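Local coordinates for maltose-binding protein MalE1 (PDB 6DTU) that binds maltotetraose in the cleft of a periplasmic binding protein fold and probably hands maltodextrins on to a membrane sugar transporter, at residues Y157-P160 / F161-Y165. Sequence-based numbering, arbitrary orientation.
Sequences YIAP and FIFGY. With GLC (alpha-D-glucopyranose), chain C.
Phe163 folds back along helix 155-164 onto Ala159, one turn earlier. With chi1 at -60°, its CG lies opposite the carbonyl carbon and the ring is directed toward the start of the helix. CB and CG pass close to Ala159 O, and CG comes within 3.4 Å of that oxygen. CD2 touches both the oxygen and, more loosely, the methyl of Ala159, while CE2 meets Ala159 CB at 3.7 Å and CZ still grazes the same methyl. Beyond the helix, Phe260 packs edge-to-face with the ring. Ala159 O also accepts the nearly straight bond from Phe163 N (2.8 Å, 177°), so backbone and ring of one residue converge on one carbonyl. Pro160 has no N-H to give to the preceding turn, and the helix is kinked there. Across the kink, Ile158 O, ahead of the proline, takes two donors from after it: Ile162 N in its carbonyl plane at 3.3 Å and Phe161 N from above that plane at 2.9 Å. On another side of the helix, Ile158 CG2 touches Ile162 CD1 at 4.2 Å, and both side chains pack on helix 187-201. Tyr157 points into the glycan pocket, where its side chain packs on Trp231, its OH lies 3.1 Å from O5 of a glucose unit and CE2 is 3.5 Å from O6, which sits at the ring edge. An alanine in place of Tyr157 would probably leave O5 and O6 of this sugar without their aromatic neighbour and open a gap beside Trp231. The apolar side chains around the kink are thus buried, while Tyr157 at the early turn sets its phenol against the bound maltotetraose.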
loop_
_atom_site.group_PDB
_atom_site.type_symbol
_atom_site.label_atom_id
_atom_site.label_comp_id
_atom_site.label_asym_id
_atom_site.label_seq_id
_atom_site.Cartn_x
_atom_site.Cartn_y
_atom_site.Cartn_z
ATOM N N TYR A 157 -1.647 -8.306 1.721
ATOM C CA TYR A 157 -3.101 -8.438 1.731
ATOM C C TYR A 157 -3.629 -9.394 2.797
ATOM O O TYR A 157 -4.810 -9.303 3.167
ATOM C CB TYR A 157 -3.596 -8.844 0.332
ATOM C CG TYR A 157 -3.324 -7.740 -0.653
ATOM C CD1 TYR A 157 -4.264 -6.738 -0.871
ATOM C CD2 TYR A 157 -2.108 -7.657 -1.327
ATOM C CE1 TYR A 157 -3.995 -5.678 -1.726
ATOM C CE2 TYR A 157 -1.849 -6.624 -2.184
ATOM C CZ TYR A 157 -2.799 -5.646 -2.390
ATOM O OH TYR A 157 -2.547 -4.603 -3.224
ATOM N N ILE A 158 -2.795 -10.311 3.298
ATOM C CA ILE A 158 -3.189 -11.212 4.376
ATOM C C ILE A 158 -2.825 -10.636 5.740
ATOM O O ILE A 158 -3.338 -11.102 6.769
ATOM C CB ILE A 158 -2.524 -12.577 4.133
ATOM C CG1 ILE A 158 -2.848 -13.090 2.723
ATOM C CG2 ILE A 158 -2.950 -13.633 5.169
ATOM C CD1 ILE A 158 -4.324 -13.142 2.419
ATOM N N ALA A 159 -1.971 -9.619 5.779
ATOM C CA ALA A 159 -1.637 -8.967 7.040
ATOM C C ALA A 159 -2.828 -8.600 7.918
ATOM O O ALA A 159 -2.700 -8.733 9.145
ATOM C CB ALA A 159 -0.742 -7.741 6.791
ATOM N N PRO A 160 -3.972 -8.114 7.407
ATOM C CA PRO A 160 -5.068 -7.793 8.331
ATOM C C PRO A 160 -5.475 -8.979 9.192
ATOM O O PRO A 160 -5.827 -8.774 10.363
ATOM C CB PRO A 160 -6.209 -7.334 7.410
ATOM C CG PRO A 160 -5.538 -6.883 6.158
ATOM C CD PRO A 160 -4.338 -7.786 6.013
ATOM N N PHE A 161 -5.389 -10.209 8.664
ATOM C CA PHE A 161 -5.730 -11.394 9.459
ATOM C C PHE A 161 -4.634 -11.709 10.465
ATOM O O PHE A 161 -4.905 -12.032 11.629
ATOM C CB PHE A 161 -5.895 -12.626 8.566
ATOM C CG PHE A 161 -7.006 -12.544 7.553
ATOM C CD1 PHE A 161 -8.044 -11.629 7.662
ATOM C CD2 PHE A 161 -6.999 -13.414 6.475
ATOM C CE1 PHE A 161 -9.043 -11.590 6.713
ATOM C CE2 PHE A 161 -7.997 -13.379 5.525
ATOM C CZ PHE A 161 -9.019 -12.467 5.632
ATOM N N ILE A 162 -3.386 -11.662 10.003
ATOM C CA ILE A 162 -2.231 -11.942 10.848
ATOM C C ILE A 162 -2.189 -10.980 12.033
ATOM O O ILE A 162 -2.020 -11.393 13.187
ATOM C CB ILE A 162 -0.957 -11.864 9.981
ATOM C CG1 ILE A 162 -0.938 -13.035 8.993
ATOM C CG2 ILE A 162 0.323 -11.755 10.842
ATOM C CD1 ILE A 162 0.094 -12.902 7.917
ATOM N N PHE A 163 -2.308 -9.674 11.759
ATOM C CA PHE A 163 -2.236 -8.695 12.831
ATOM C C PHE A 163 -3.487 -8.697 13.691
ATOM O O PHE A 163 -3.401 -8.468 14.904
ATOM C CB PHE A 163 -1.994 -7.300 12.258
ATOM C CG PHE A 163 -0.703 -7.170 11.469
ATOM C CD1 PHE A 163 0.386 -7.989 11.720
ATOM C CD2 PHE A 163 -0.593 -6.213 10.479
ATOM C CE1 PHE A 163 1.550 -7.857 10.986
ATOM C CE2 PHE A 163 0.554 -6.061 9.763
ATOM C CZ PHE A 163 1.641 -6.891 10.008
ATOM N N GLY A 164 -4.648 -8.956 13.100
ATOM C CA GLY A 164 -5.866 -8.965 13.894
ATOM C C GLY A 164 -5.802 -9.960 15.037
ATOM O O GLY A 164 -6.276 -9.686 16.143
ATOM N N TYR A 165 -5.171 -11.105 14.809
ATOM C CA TYR A 165 -5.094 -12.117 15.851
ATOM C C TYR A 165 -3.875 -11.957 16.758
ATOM O O TYR A 165 -3.712 -12.747 17.693
ATOM C CB TYR A 165 -5.132 -13.522 15.232
ATOM C CG TYR A 165 -6.520 -14.030 14.896
ATOM C CD1 TYR A 165 -7.453 -14.257 15.901
ATOM C CD2 TYR A 165 -6.887 -14.312 13.587
ATOM C CE1 TYR A 165 -8.720 -14.734 15.611
ATOM C CE2 TYR A 165 -8.157 -14.793 13.283
ATOM C CZ TYR A 165 -9.066 -14.999 14.306
ATOM O OH TYR A 165 -10.336 -15.466 14.044
HETATM C C1 GLC C . -0.304 -1.159 -2.850
HETATM C C2 GLC C . 0.242 -0.480 -1.648
HETATM C C3 GLC C . 1.649 -0.813 -1.445
HETATM C C4 GLC C . 1.847 -2.309 -1.308
HETATM C C5 GLC C . 1.254 -3.081 -2.525
HETATM C C6 GLC C . 1.195 -4.497 -2.310
HETATM O O2 GLC C . 0.170 0.954 -1.900
HETATM O O3 GLC C . 2.143 -0.223 -0.185
HETATM O O4 GLC C . 3.283 -2.623 -1.292
HETATM O O5 GLC C . -0.187 -2.608 -2.668
HETATM O O6 GLC C . 0.948 -5.132 -3.554
#